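Local structure of putative mandelate racemase (Zymomonas mobilis, 2OX4) at residues D168-D173 with G218-V223; I194-V199 with I226-A231; P23-V28 with E381-I386; I8-V13 with A50-L55; T298-I303 with H330-I335. The protein binds magnesium and is probably a lyase of the enolase superfamily, related to mandelate racemase and muconate lactonizing enzyme. All blocks are in the same frame, centred on the assembly; numbering follows the deposited sequence. Where two conformers were deposited one is given.

Contact 1. Residues D168-D173 with G218-V223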
# COMPACT_ATOMS: atom_id res chain seq x y z
N ASP C 168 29.62 20.75 9.24
CA ASP C 168 28.52 20.71 10.21
C ASP C 168 28.35 22.12 10.77
O ASP C 168 29.21 22.61 11.50
CB ASP C 168 28.83 19.72 11.33
CG ASP C 168 27.69 19.56 12.34
OD1 ASP C 168 26.77 20.41 12.39
OD2 ASP C 168 27.71 18.56 13.08
N VAL C 169 27.23 22.76 10.41
CA VAL C 169 26.99 24.16 10.77
C VAL C 169 26.07 24.35 11.99
O VAL C 169 25.87 25.48 12.44
CB VAL C 169 26.50 25.01 9.56
CG1 VAL C 169 27.55 25.02 8.45
CG2 VAL C 169 25.16 24.49 9.03
N LEU C 170 25.50 23.25 12.51
CA LEU C 170 24.57 23.33 13.65
C LEU C 170 25.18 22.92 14.97
O LEU C 170 24.69 23.32 16.03
CB LEU C 170 23.27 22.53 13.39
CG LEU C 170 22.40 22.98 12.21
CD1 LEU C 170 21.29 21.96 11.89
CD2 LEU C 170 21.79 24.36 12.43
N ALA C 171 26.27 22.14 14.92
CA ALA C 171 26.77 21.45 16.11
C ALA C 171 27.29 22.41 17.18
O ALA C 171 27.15 22.14 18.38
CB ALA C 171 27.86 20.47 15.74
N HIS C 172 27.89 23.52 16.75
CA HIS C 172 28.58 24.42 17.68
C HIS C 172 27.87 25.75 17.78
O HIS C 172 27.35 26.27 16.79
CB HIS C 172 30.03 24.62 17.26
CG HIS C 172 30.81 23.35 17.17
ND1 HIS C 172 30.91 22.62 16.01
CD2 HIS C 172 31.48 22.65 18.12
CE1 HIS C 172 31.63 21.54 16.23
NE2 HIS C 172 31.99 21.53 17.51
N ASP C 173 27.83 26.29 19.00
CA ASP C 173 27.41 27.68 19.18
C ASP C 173 28.45 28.65 18.64
O ASP C 173 29.51 28.23 18.16
CB ASP C 173 27.01 27.98 20.64
CG ASP C 173 28.18 27.95 21.63
OD1 ASP C 173 27.91 27.84 22.85
OD2 ASP C 173 29.37 28.03 21.23
N GLY C 218 23.53 13.37 12.70
CA GLY C 218 22.44 12.74 13.44
C GLY C 218 22.00 13.49 14.70
O GLY C 218 21.34 12.91 15.56
N HIS C 219 22.38 14.76 14.82
CA HIS C 219 22.01 15.60 15.98
C HIS C 219 20.59 16.12 15.87
O HIS C 219 19.92 16.38 16.89
CB HIS C 219 22.96 16.80 16.08
CG HIS C 219 24.37 16.43 16.41
ND1 HIS C 219 25.45 17.16 15.96
CD2 HIS C 219 24.88 15.42 17.15
CE1 HIS C 219 26.57 16.62 16.41
NE2 HIS C 219 26.25 15.55 17.13
N THR C 220 20.14 16.32 14.64
CA THR C 220 18.78 16.78 14.36
C THR C 220 17.84 15.56 14.32
O THR C 220 18.29 14.42 14.40
CB THR C 220 18.72 17.55 13.02
OG1 THR C 220 19.42 16.82 12.00
CG2 THR C 220 19.37 18.95 13.18
N ASP C 221 16.55 15.83 14.21
CA ASP C 221 15.58 14.80 13.83
C ASP C 221 14.83 15.27 12.59
O ASP C 221 15.17 16.30 12.05
CB ASP C 221 14.65 14.45 14.99
CG ASP C 221 13.80 15.63 15.48
OD1 ASP C 221 13.58 16.62 14.74
OD2 ASP C 221 13.30 15.55 16.63
N LEU C 222 13.82 14.52 12.17
CA LEU C 222 13.04 14.87 10.99
C LEU C 222 12.61 16.33 11.03
O LEU C 222 12.82 17.08 10.07
CB LEU C 222 11.81 13.97 10.87
CG LEU C 222 10.83 14.30 9.74
CD1 LEU C 222 10.08 13.06 9.30
CD2 LEU C 222 9.87 15.39 10.17
N VAL C 223 12.01 16.74 12.14
CA VAL C 223 11.35 18.05 12.23
C VAL C 223 12.38 19.19 12.09
O VAL C 223 12.21 20.12 11.28
CB VAL C 223 10.56 18.17 13.55
CG1 VAL C 223 9.94 19.55 13.67
CG2 VAL C 223 9.46 17.06 13.62
O HOH W 1 24.69 19.04 13.88

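Contact 2. Residues I194-V199 with I226-A231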
# COMPACT_ATOMS: atom_id res chain seq x y z
N ILE C 194 22.28 30.95 12.93
CA ILE C 194 23.68 30.50 13.08
C ILE C 194 24.08 29.55 11.94
O ILE C 194 25.14 29.72 11.32
CB ILE C 194 23.91 29.83 14.46
CG1 ILE C 194 23.96 30.89 15.57
CG2 ILE C 194 25.21 29.04 14.49
CD1 ILE C 194 23.83 30.31 16.98
N GLY C 195 23.22 28.58 11.64
CA GLY C 195 23.48 27.66 10.54
C GLY C 195 23.49 28.35 9.18
O GLY C 195 24.41 28.15 8.40
N VAL C 196 22.48 29.17 8.92
CA VAL C 196 22.37 29.91 7.66
C VAL C 196 23.58 30.84 7.45
O VAL C 196 24.15 30.87 6.36
CB VAL C 196 21.07 30.74 7.57
CG1 VAL C 196 21.13 31.72 6.40
CG2 VAL C 196 19.86 29.82 7.40
N GLU C 197 23.98 31.58 8.49
CA GLU C 197 25.07 32.56 8.33
C GLU C 197 26.39 31.87 7.96
O GLU C 197 27.19 32.43 7.21
CB GLU C 197 25.24 33.46 9.57
CG GLU C 197 25.87 32.78 10.78
CD GLU C 197 26.04 33.70 11.97
OE1 GLU C 197 26.82 33.35 12.88
OE2 GLU C 197 25.36 34.75 12.01
N ARG C 198 26.60 30.66 8.48
CA ARG C 198 27.80 29.88 8.17
C ARG C 198 27.78 29.37 6.73
O ARG C 198 28.77 29.51 6.01
CB ARG C 198 27.98 28.73 9.17
CG ARG C 198 28.38 29.19 10.55
CD ARG C 198 28.03 28.18 11.62
NE ARG C 198 28.46 28.64 12.94
CZ ARG C 198 28.36 27.94 14.06
NH1 ARG C 198 27.81 26.74 14.06
NH2 ARG C 198 28.78 28.47 15.21
N VAL C 199 26.65 28.79 6.30
CA VAL C 199 26.50 28.34 4.92
C VAL C 199 26.64 29.50 3.94
O VAL C 199 27.37 29.40 2.93
CB VAL C 199 25.13 27.63 4.68
CG1 VAL C 199 24.92 27.33 3.19
CG2 VAL C 199 25.04 26.34 5.52
N ILE C 226 14.00 19.26 8.44
CA ILE C 226 13.15 19.87 7.43
C ILE C 226 13.20 21.39 7.58
O ILE C 226 13.32 22.12 6.60
CB ILE C 226 11.68 19.37 7.54
CG1 ILE C 226 11.57 17.90 7.11
CG2 ILE C 226 10.71 20.26 6.75
CD1 ILE C 226 10.22 17.27 7.50
N GLN C 227 13.14 21.85 8.82
CA GLN C 227 13.13 23.28 9.13
C GLN C 227 14.41 23.95 8.65
O GLN C 227 14.37 25.02 8.03
CB GLN C 227 12.96 23.48 10.63
CG GLN C 227 12.76 24.93 11.05
CD GLN C 227 12.75 25.09 12.54
OE1 GLN C 227 12.68 24.10 13.28
NE2 GLN C 227 12.78 26.34 13.01
N PHE C 228 15.54 23.30 8.91
CA PHE C 228 16.83 23.82 8.46
C PHE C 228 17.02 23.74 6.95
O PHE C 228 17.56 24.68 6.35
CB PHE C 228 18.00 23.15 9.19
CG PHE C 228 19.30 23.85 8.98
CD1 PHE C 228 19.41 25.22 9.19
CD2 PHE C 228 20.42 23.14 8.55
CE1 PHE C 228 20.62 25.88 8.99
CE2 PHE C 228 21.64 23.79 8.35
CZ PHE C 228 21.73 25.16 8.57
N ALA C 229 16.58 22.64 6.33
CA ALA C 229 16.66 22.52 4.85
C ALA C 229 15.97 23.68 4.13
O ALA C 229 16.51 24.21 3.15
CB ALA C 229 16.06 21.19 4.38
N LYS C 230 14.80 24.08 4.61
CA LYS C 230 14.08 25.21 4.04
C LYS C 230 14.93 26.48 4.05
O LYS C 230 14.91 27.25 3.09
CB LYS C 230 12.77 25.45 4.81
CG LYS C 230 11.74 24.35 4.64
CD LYS C 230 10.44 24.70 5.34
CE LYS C 230 9.59 23.46 5.57
NZ LYS C 230 9.21 22.80 4.29
N ALA C 231 15.67 26.68 5.13
CA ALA C 231 16.45 27.89 5.32
C ALA C 231 17.72 27.95 4.47
O ALA C 231 18.22 29.04 4.17
CB ALA C 231 16.79 28.07 6.78

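Contact 3. Residues P23-V28 with E381-I386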
# COMPACT_ATOMS: atom_id res chain seq x y z
N PRO C 23 41.69 4.43 17.17
CA PRO C 23 41.54 3.47 16.07
C PRO C 23 41.75 2.01 16.46
O PRO C 23 42.45 1.71 17.44
CB PRO C 23 42.60 3.88 15.05
CG PRO C 23 43.09 5.21 15.48
CD PRO C 23 42.75 5.42 16.90
N ILE C 24 41.14 1.11 15.70
CA ILE C 24 41.22 -0.32 15.96
C ILE C 24 41.68 -1.00 14.67
O ILE C 24 40.98 -0.96 13.65
CB ILE C 24 39.87 -0.94 16.44
CG1 ILE C 24 39.20 -0.08 17.52
CG2 ILE C 24 40.11 -2.36 16.97
CD1 ILE C 24 38.10 0.85 16.98
N LEU C 25 42.86 -1.62 14.74
CA LEU C 25 43.46 -2.26 13.57
C LEU C 25 43.67 -3.74 13.83
O LEU C 25 43.86 -4.16 14.98
CB LEU C 25 44.79 -1.58 13.22
CG LEU C 25 44.63 -0.14 12.74
CD1 LEU C 25 45.91 0.66 12.90
CD2 LEU C 25 44.17 -0.12 11.30
N VAL C 26 43.62 -4.53 12.76
CA VAL C 26 43.82 -5.97 12.81
C VAL C 26 44.85 -6.37 11.78
O VAL C 26 44.79 -5.94 10.62
CB VAL C 26 42.49 -6.79 12.64
CG1 VAL C 26 41.92 -6.67 11.21
CG2 VAL C 26 42.71 -8.26 13.00
N LYS C 27 45.80 -7.20 12.21
CA LYS C 27 46.80 -7.77 11.33
C LYS C 27 46.66 -9.29 11.30
O LYS C 27 46.76 -9.97 12.34
CB LYS C 27 48.22 -7.34 11.75
CG LYS C 27 49.35 -7.93 10.88
CD LYS C 27 50.75 -7.46 11.35
CE LYS C 27 51.86 -8.17 10.60
NZ LYS C 27 53.18 -7.58 10.97
N VAL C 28 46.40 -9.81 10.11
CA VAL C 28 46.14 -11.25 9.90
C VAL C 28 47.31 -11.87 9.15
O VAL C 28 47.55 -11.52 8.00
CB VAL C 28 44.85 -11.44 9.07
CG1 VAL C 28 44.58 -12.94 8.80
CG2 VAL C 28 43.67 -10.78 9.76
N GLU C 381 55.86 -0.02 13.03
CA GLU C 381 56.27 -0.87 14.17
C GLU C 381 55.89 -0.25 15.51
O GLU C 381 55.74 -0.97 16.50
CB GLU C 381 57.77 -1.17 14.14
CG GLU C 381 58.23 -2.03 12.97
CD GLU C 381 57.86 -3.49 13.15
OE1 GLU C 381 57.08 -4.02 12.33
OE2 GLU C 381 58.35 -4.12 14.11
N LYS C 382 55.75 1.08 15.53
CA LYS C 382 55.40 1.82 16.74
C LYS C 382 54.07 1.35 17.35
O LYS C 382 53.87 1.45 18.56
CB LYS C 382 55.30 3.32 16.44
CG LYS C 382 55.81 4.21 17.57
CD LYS C 382 55.14 5.59 17.56
CE LYS C 382 55.08 6.19 16.16
NZ LYS C 382 56.41 6.62 15.65
N LEU C 383 53.18 0.85 16.50
CA LEU C 383 51.85 0.41 16.95
C LEU C 383 51.89 -0.53 18.14
O LEU C 383 51.04 -0.44 19.01
CB LEU C 383 51.06 -0.23 15.81
CG LEU C 383 49.92 0.70 15.40
CD1 LEU C 383 50.46 1.74 14.43
CD2 LEU C 383 48.80 -0.10 14.80
N TYR C 384 52.89 -1.40 18.18
CA TYR C 384 53.04 -2.36 19.27
C TYR C 384 53.23 -1.68 20.63
O TYR C 384 52.85 -2.21 21.66
CB TYR C 384 54.21 -3.32 18.99
CG TYR C 384 53.94 -4.26 17.83
CD1 TYR C 384 54.18 -3.87 16.51
CD2 TYR C 384 53.42 -5.53 18.07
CE1 TYR C 384 53.91 -4.75 15.44
CE2 TYR C 384 53.15 -6.41 17.02
CZ TYR C 384 53.40 -6.01 15.71
OH TYR C 384 53.12 -6.88 14.68
N GLN C 385 53.80 -0.48 20.61
CA GLN C 385 54.10 0.25 21.84
C GLN C 385 53.02 1.27 22.22
O GLN C 385 52.98 1.76 23.35
CB GLN C 385 55.46 0.94 21.72
CG GLN C 385 56.65 0.05 22.09
CD GLN C 385 56.55 -0.54 23.49
OE1 GLN C 385 56.25 -1.72 23.66
NE2 GLN C 385 56.80 0.29 24.50
N ILE C 386 52.14 1.60 21.28
CA ILE C 386 51.13 2.65 21.51
C ILE C 386 49.69 2.11 21.37
O ILE C 386 48.76 2.87 21.07
CB ILE C 386 51.36 3.90 20.61
CG1 ILE C 386 51.26 3.53 19.12
CG2 ILE C 386 52.70 4.57 20.92
CD1 ILE C 386 50.95 4.73 18.25
O HOH W 2 54.68 -5.32 12.12

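Contact 4. Residues I8-V13 with A50-L55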
# COMPACT_ATOMS: atom_id res chain seq x y z
N ILE C 8 46.60 -13.71 14.45
CA ILE C 8 45.76 -12.53 14.34
C ILE C 8 46.18 -11.59 15.46
O ILE C 8 46.21 -11.98 16.63
CB ILE C 8 44.26 -12.90 14.44
CG1 ILE C 8 43.81 -13.64 13.17
CG2 ILE C 8 43.39 -11.64 14.67
CD1 ILE C 8 42.49 -14.35 13.31
N GLU C 9 46.51 -10.36 15.10
CA GLU C 9 46.93 -9.37 16.09
C GLU C 9 46.01 -8.17 16.04
O GLU C 9 45.71 -7.67 14.97
CB GLU C 9 48.36 -8.92 15.81
CG GLU C 9 49.37 -10.05 15.88
CD GLU C 9 50.72 -9.61 15.31
OE1 GLU C 9 50.90 -9.70 14.08
OE2 GLU C 9 51.57 -9.16 16.08
N ILE C 10 45.57 -7.71 17.21
CA ILE C 10 44.59 -6.62 17.25
C ILE C 10 45.17 -5.46 18.05
O ILE C 10 45.63 -5.65 19.17
CB ILE C 10 43.24 -7.08 17.87
CG1 ILE C 10 42.66 -8.24 17.06
CG2 ILE C 10 42.24 -5.92 17.93
CD1 ILE C 10 41.99 -9.28 17.93
N PHE C 11 45.14 -4.27 17.45
CA PHE C 11 45.74 -3.08 18.05
C PHE C 11 44.64 -2.07 18.34
O PHE C 11 44.10 -1.47 17.41
CB PHE C 11 46.74 -2.44 17.07
CG PHE C 11 47.82 -3.37 16.60
CD1 PHE C 11 47.62 -4.21 15.50
CD2 PHE C 11 49.05 -3.39 17.24
CE1 PHE C 11 48.62 -5.07 15.07
CE2 PHE C 11 50.06 -4.25 16.81
CZ PHE C 11 49.85 -5.09 15.73
N HIS C 12 44.31 -1.88 19.61
CA HIS C 12 43.40 -0.82 19.99
C HIS C 12 44.28 0.39 20.39
O HIS C 12 44.81 0.45 21.51
CB HIS C 12 42.45 -1.27 21.11
CG HIS C 12 41.39 -0.28 21.45
ND1 HIS C 12 40.60 -0.38 22.58
CD2 HIS C 12 40.97 0.85 20.81
CE1 HIS C 12 39.75 0.63 22.62
NE2 HIS C 12 39.96 1.39 21.56
N VAL C 13 44.47 1.30 19.44
CA VAL C 13 45.49 2.35 19.54
C VAL C 13 45.14 3.27 20.70
O VAL C 13 43.96 3.61 20.90
CB VAL C 13 45.61 3.17 18.22
CG1 VAL C 13 46.63 4.31 18.37
CG2 VAL C 13 46.02 2.26 17.07
N ALA C 50 34.69 -2.33 22.43
CA ALA C 50 33.78 -3.38 21.97
C ALA C 50 34.25 -3.91 20.61
O ALA C 50 34.18 -5.10 20.35
CB ALA C 50 32.36 -2.84 21.88
N ALA C 51 34.74 -3.01 19.75
CA ALA C 51 35.36 -3.40 18.49
C ALA C 51 36.61 -4.28 18.72
O ALA C 51 36.77 -5.32 18.07
CB ALA C 51 35.71 -2.16 17.64
N ALA C 52 37.47 -3.90 19.66
CA ALA C 52 38.64 -4.73 19.96
C ALA C 52 38.20 -6.11 20.46
O ALA C 52 38.80 -7.13 20.09
CB ALA C 52 39.55 -4.03 20.98
N GLY C 53 37.15 -6.14 21.28
CA GLY C 53 36.63 -7.39 21.84
C GLY C 53 35.97 -8.29 20.81
O GLY C 53 36.17 -9.51 20.83
N ILE C 54 35.20 -7.71 19.89
CA ILE C 54 34.60 -8.52 18.82
C ILE C 54 35.66 -9.17 17.92
O ILE C 54 35.50 -10.33 17.49
CB ILE C 54 33.49 -7.79 17.99
CG1 ILE C 54 32.56 -8.80 17.30
CG2 ILE C 54 34.09 -6.87 16.91
CD1 ILE C 54 31.63 -9.54 18.22
N LEU C 55 36.74 -8.44 17.66
CA LEU C 55 37.81 -8.97 16.81
C LEU C 55 38.49 -10.15 17.50
O LEU C 55 38.75 -11.18 16.87
CB LEU C 55 38.82 -7.88 16.45
CG LEU C 55 38.27 -6.81 15.50
CD1 LEU C 55 39.26 -5.66 15.40
CD2 LEU C 55 38.02 -7.41 14.11

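Contact 5. Residues T298-I303 with H330-I335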
# COMPACT_ATOMS: atom_id res chain seq x y z
N THR C 298 33.75 -7.02 0.69
CA THR C 298 32.78 -8.00 0.20
C THR C 298 31.37 -7.41 0.23
O THR C 298 30.61 -7.46 -0.76
CB THR C 298 32.86 -9.30 1.03
OG1 THR C 298 34.15 -9.89 0.83
CG2 THR C 298 31.79 -10.32 0.61
N GLU C 299 31.02 -6.81 1.36
CA GLU C 299 29.67 -6.29 1.55
C GLU C 299 29.49 -4.90 0.96
O GLU C 299 28.43 -4.58 0.43
CB GLU C 299 29.29 -6.30 3.04
CG GLU C 299 27.79 -6.12 3.31
CD GLU C 299 26.96 -7.36 3.04
OE1 GLU C 299 27.50 -8.38 2.55
OE2 GLU C 299 25.75 -7.33 3.35
N PHE C 300 30.52 -4.06 1.04
CA PHE C 300 30.50 -2.73 0.38
C PHE C 300 30.08 -2.89 -1.08
O PHE C 300 29.23 -2.16 -1.57
CB PHE C 300 31.88 -2.09 0.42
CG PHE C 300 31.93 -0.70 -0.18
CD1 PHE C 300 31.87 0.43 0.65
CD2 PHE C 300 32.11 -0.51 -1.55
CE1 PHE C 300 31.97 1.71 0.12
CE2 PHE C 300 32.17 0.78 -2.10
CZ PHE C 300 32.11 1.89 -1.26
N LYS C 301 30.70 -3.84 -1.76
CA LYS C 301 30.41 -4.09 -3.17
C LYS C 301 28.95 -4.47 -3.37
O LYS C 301 28.28 -3.94 -4.26
CB LYS C 301 31.32 -5.20 -3.72
CG LYS C 301 31.46 -5.19 -5.23
CD LYS C 301 32.76 -5.85 -5.67
CE LYS C 301 32.55 -6.72 -6.90
NZ LYS C 301 32.02 -5.94 -8.05
N LYS C 302 28.46 -5.38 -2.54
CA LYS C 302 27.05 -5.80 -2.60
C LYS C 302 26.08 -4.65 -2.36
O LYS C 302 25.04 -4.53 -3.03
CB LYS C 302 26.79 -6.97 -1.63
CG LYS C 302 27.66 -8.21 -1.92
CD LYS C 302 27.43 -9.38 -0.94
CE LYS C 302 28.44 -10.52 -1.24
NZ LYS C 302 28.26 -11.68 -0.31
N ILE C 303 26.42 -3.78 -1.41
CA ILE C 303 25.59 -2.61 -1.12
C ILE C 303 25.60 -1.65 -2.30
O ILE C 303 24.54 -1.21 -2.76
CB ILE C 303 26.03 -1.87 0.17
CG1 ILE C 303 25.81 -2.78 1.39
CG2 ILE C 303 25.26 -0.55 0.31
CD1 ILE C 303 26.68 -2.41 2.61
N HIS C 330 40.34 1.73 -3.17
CA HIS C 330 40.14 0.52 -3.97
C HIS C 330 38.66 0.24 -4.19
O HIS C 330 38.24 -0.00 -5.33
CB HIS C 330 40.82 -0.68 -3.32
CG HIS C 330 42.32 -0.59 -3.33
ND1 HIS C 330 43.08 -1.01 -4.40
CD2 HIS C 330 43.18 -0.11 -2.41
CE1 HIS C 330 44.36 -0.81 -4.12
NE2 HIS C 330 44.45 -0.27 -2.92
N ALA C 331 37.89 0.29 -3.11
CA ALA C 331 36.44 0.02 -3.17
C ALA C 331 35.75 1.00 -4.12
O ALA C 331 34.97 0.61 -4.98
CB ALA C 331 35.82 0.11 -1.76
N GLU C 332 36.09 2.28 -3.99
CA GLU C 332 35.45 3.33 -4.77
C GLU C 332 35.82 3.36 -6.24
O GLU C 332 34.97 3.62 -7.09
CB GLU C 332 35.73 4.69 -4.16
CG GLU C 332 35.00 4.92 -2.84
CD GLU C 332 35.39 6.23 -2.18
OE1 GLU C 332 36.58 6.62 -2.25
OE2 GLU C 332 34.50 6.88 -1.60
N ILE C 333 37.09 3.10 -6.56
CA ILE C 333 37.51 3.11 -7.96
C ILE C 333 36.89 1.94 -8.73
O ILE C 333 36.71 2.01 -9.95
CB ILE C 333 39.06 3.16 -8.13
CG1 ILE C 333 39.43 3.79 -9.48
CG2 ILE C 333 39.68 1.78 -7.97
CD1 ILE C 333 40.65 4.66 -9.42
N ALA C 334 36.53 0.87 -8.01
CA ALA C 334 35.99 -0.34 -8.64
C ALA C 334 34.48 -0.34 -8.88
O ALA C 334 33.94 -1.32 -9.42
CB ALA C 334 36.38 -1.57 -7.83
N ILE C 335 33.78 0.71 -8.47
CA ILE C 335 32.31 0.75 -8.66
C ILE C 335 31.92 1.80 -9.71
O ILE C 335 32.55 2.86 -9.78
CB ILE C 335 31.53 0.99 -7.31
CG1 ILE C 335 31.96 2.31 -6.65
CG2 ILE C 335 31.69 -0.21 -6.35
CD1 ILE C 335 31.04 2.77 -5.49
O HOH W 3 33.30 -3.32 -7.35

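Contact 1. Residues D168-D173 with G218-V223
Asp168 and His219 meet chiefly through a single water rather than directly. The water is hydrogen-bonded to Asp168 OD1 at 2.9 Å and to His219 ND1 at 2.9 Å, and it sits at the edge of the imidazole, in the ring plane. The two groups stay further apart, with Asp168 OD2 3.9 Å from His219 ND1. Carboxylate and ring planes are 34° apart. Ala171 CB also lies against the ring, 4.1 Å from ND1 of His219.

OD1 of Asp168 also accepts from Leu170 N, two residues on, making an Asx turn, and from Ala171 N, three on, extending it to an Asx motif, each at 3.1 Å. The first donor comes nearly head-on to the oxygen, the second from above the carboxylate plane. Chi1 of -177° sets the carboxylate beside its own carbonyl carbon, facing the amides that come next. OD2 is bound by His217 ND1. Beside this, Leu170 CD1 packs on Thr220 CG2 at 3.8 Å, while Thr220 OG1 bonds to Ile243 O.

Replacing Asp168 by an alanine is likely to leave the amides of Leu170 and Ala171, the water and His217 without their acceptor, and free the turn to shift.

The two segments follow neighbouring parallel barrel strands, 164-167 and 211-215, at their C-terminal ends. The side chain of Asp168 is about 4 Å from that of Glu215, a magnesium ligand, but about 8 Å from the ion. This implies a polar network beside the metal site, in which one carboxylate ties its turn to His217 directly and to His219 through a water.

Contact 2. Residues I194-V199 with I226-A231
Segments 194-199 and 226-231, on helices 189-206 and 222-232, run roughly the same way, with axes 10.2 Å apart at closest approach and a signed crossing angle of -38°. The ring of Phe228 reaches across between them. Its CZ touches Gly195 CA at 3.6 Å. The backbone N of Val196 lies at the edge of the ring, near its plane, 3.8 Å from Phe228 CE1. The ring therefore abuts bare backbone here, and Gly195 makes that possible: the place a beta carbon would take is only 2.5 Å from Phe228 CE1. Chi1 of -168° turns the Phe228 ring away from its own backbone N and across to the other helix.

The next residue, Val196, carries the rest of the contact, with Ala231, about one turn after Phe228. Val196 CG2 meets Ala231 CB at 3.6 Å, methyl against methyl, and stands 4.3 Å from Phe228 CE1. The small side chain of Ala231 lets the helices come near at this point; the CA atoms of Val196 and Ala231 are 6.7 Å apart.

Phe228 also packs on Ile192 and on Tyr240 of strand 237-241, so the ring reaches from the helix layer to the strands. On helix 189-206, Ile194 CG2 lies over one face of the Arg198 guanidinium, whose nitrogens bond to carbonyl oxygens outside the two segments, among them that of Gly145.

The contact itself is apolar. Strand 211-215 lies between the two helices in the chain and pairs in parallel with strands 164-167 and 237-241. Such side-by-side helices, joined through a parallel strand, are typical of the outer layer of a TIM barrel.

Contact 3. Residues P23-V28 with E381-I386
Leu25 and Leu383 join the N-terminal antiparallel sheet to the chain that comes back from the barrel domain. Leu25 CD1 is 3.5 Å from Leu383 CD2, and the two side chains cross at about a right angle. Leu25 was deposited in two conformers, so this close approach holds for one of them.

Two residues along strand 24-30, Lys27 reaches out on the same side of the sheet. Its side chain leaves opposite the backbone N (chi1 179°) and stays extended to the end. This carries NZ to within 3.8 Å of Tyr384 OH. A water bonds weakly to both atoms.

The next shell sets the tyrosine. Its OH is hydrogen-bonded to Glu9 OE2, and its ring stacks edge-to-face on Phe11, both on the neighbouring strand 5-13. Lys27 also makes a cation-pi contact with Tyr35. Val26 and Val28 face the other way, onto helix 89-110. Segment 381-386 leads into strand 387-393, which pairs with strand 5-13 in the same sheet.

Lys27 NZ and Glu381 OE1 are 5.5 Å apart. The same water spans that gap, giving a hydrogen bond to Glu381 OE1 at 2.7 Å.

Contact 4. Residues I8-V13 with A50-L55
Ile10 and Leu55 lie across one another at a slant. Ile10 CD1 presses on the helix itself, 3.6 Å from the backbone C of Leu55 and 3.8 Å from Leu55 CB. The other branch, CG2, meets Leu55 CD1 at 3.9 Å. The torsion of Ile10 explains the division of labour. Chi1 of -59° turns the CG1 branch toward the helix, where CD1 reaches the backbone of Leu55, while CG2 is left for the leucine methyl. CG2 of Ile10 also comes within 4.2 Å of Ala52 O.

His12 continues the face two residues on. Its CB touches Ala52 CB at 4.0 Å, and ND1 of His12 is 4.1 Å from the same methyl. The imidazole meets the methyl obliquely. Ala52 is small enough for the backbones to approach here, with the CA atoms of His12 and Ala52 6.2 Å apart.

Segments 8-13 and 50-55 run almost antiparallel, at 176°. Phe11 points away, to the other face of the sheet. Leu55 also packs on Ile24 of strand 24-30 and on Ala97 and Phe98 of helix 89-110. An alanine in place of Ile10 is likely to open a gap beside Leu55 and leave its CB and CD1 without their partner on this strand.

This is the helix-on-sheet core of the N-terminal domain. Its chemistry is almost wholly apolar, so the grip comes from shape and burial. His12 is the polar member; its NE2 bonds to a bound glycerol, probably from the crystallisation liquor, and not to the helix.

Contact 5. Residues T298-I303 with H330-I335
Phe300 has its CG trans to the backbone N (chi1 -177°), which swings the ring over to Ala331. Ile335 holds CG1 between its backbone N and carbonyl carbon (chi1 58°), and its CD1 comes to the same ring. The two segments belong to successive outer helices of the TIM barrel domain, 296-309 and 322-333, the second at the C-terminal end of its helix and the two residues after it.

Ala331 CB lies over one face of the Phe300 ring, in a CH-pi contact. It is 4.0 Å from the ring centroid, 22° off the normal, and displaced toward CE2. Ile335 CD1 reaches that CE2 too, at 4.1 Å, but obliquely. Leu291 and Cys294 of the short helix 291-294 also pack on Phe300. The aliphatic part of Glu332 stands near the ring, while its carboxylate turns to His341 ND1 and Ala316 N.

A polar link runs along the side of this apolar core. NZ of Lys301 forms a salt bridge with Glu71 of a neighbouring subunit. A water joins the same amino group to the residue just after the other helix: it accepts from Lys301 NZ at 3.0 Å and donates to Ala334 O at 2.9 Å.

How the contacts relate
From the N terminus, strand 5-13 opens contact 4. Strand 24-30 opens contact 3 before helix 48-62 closes contact 4, so these two cross. They also touch, through the paired strands 5-13 and 24-30. Contact 3 closes only at 381-386, a loop of more than 350 residues that brings the chain back to the N-terminal sheet. Contacts 1, 2 and 5 nest inside it, all in the barrel domain. Contact 1 opens at 168-173 and closes at 218-223; contact 2 opens between these, at 194-199, and closes at 226-231, so they cross. They share helix 222-232, where Phe228 packs on Val169 and Leu170. Contact 5 follows in series, joining two later barrel helices.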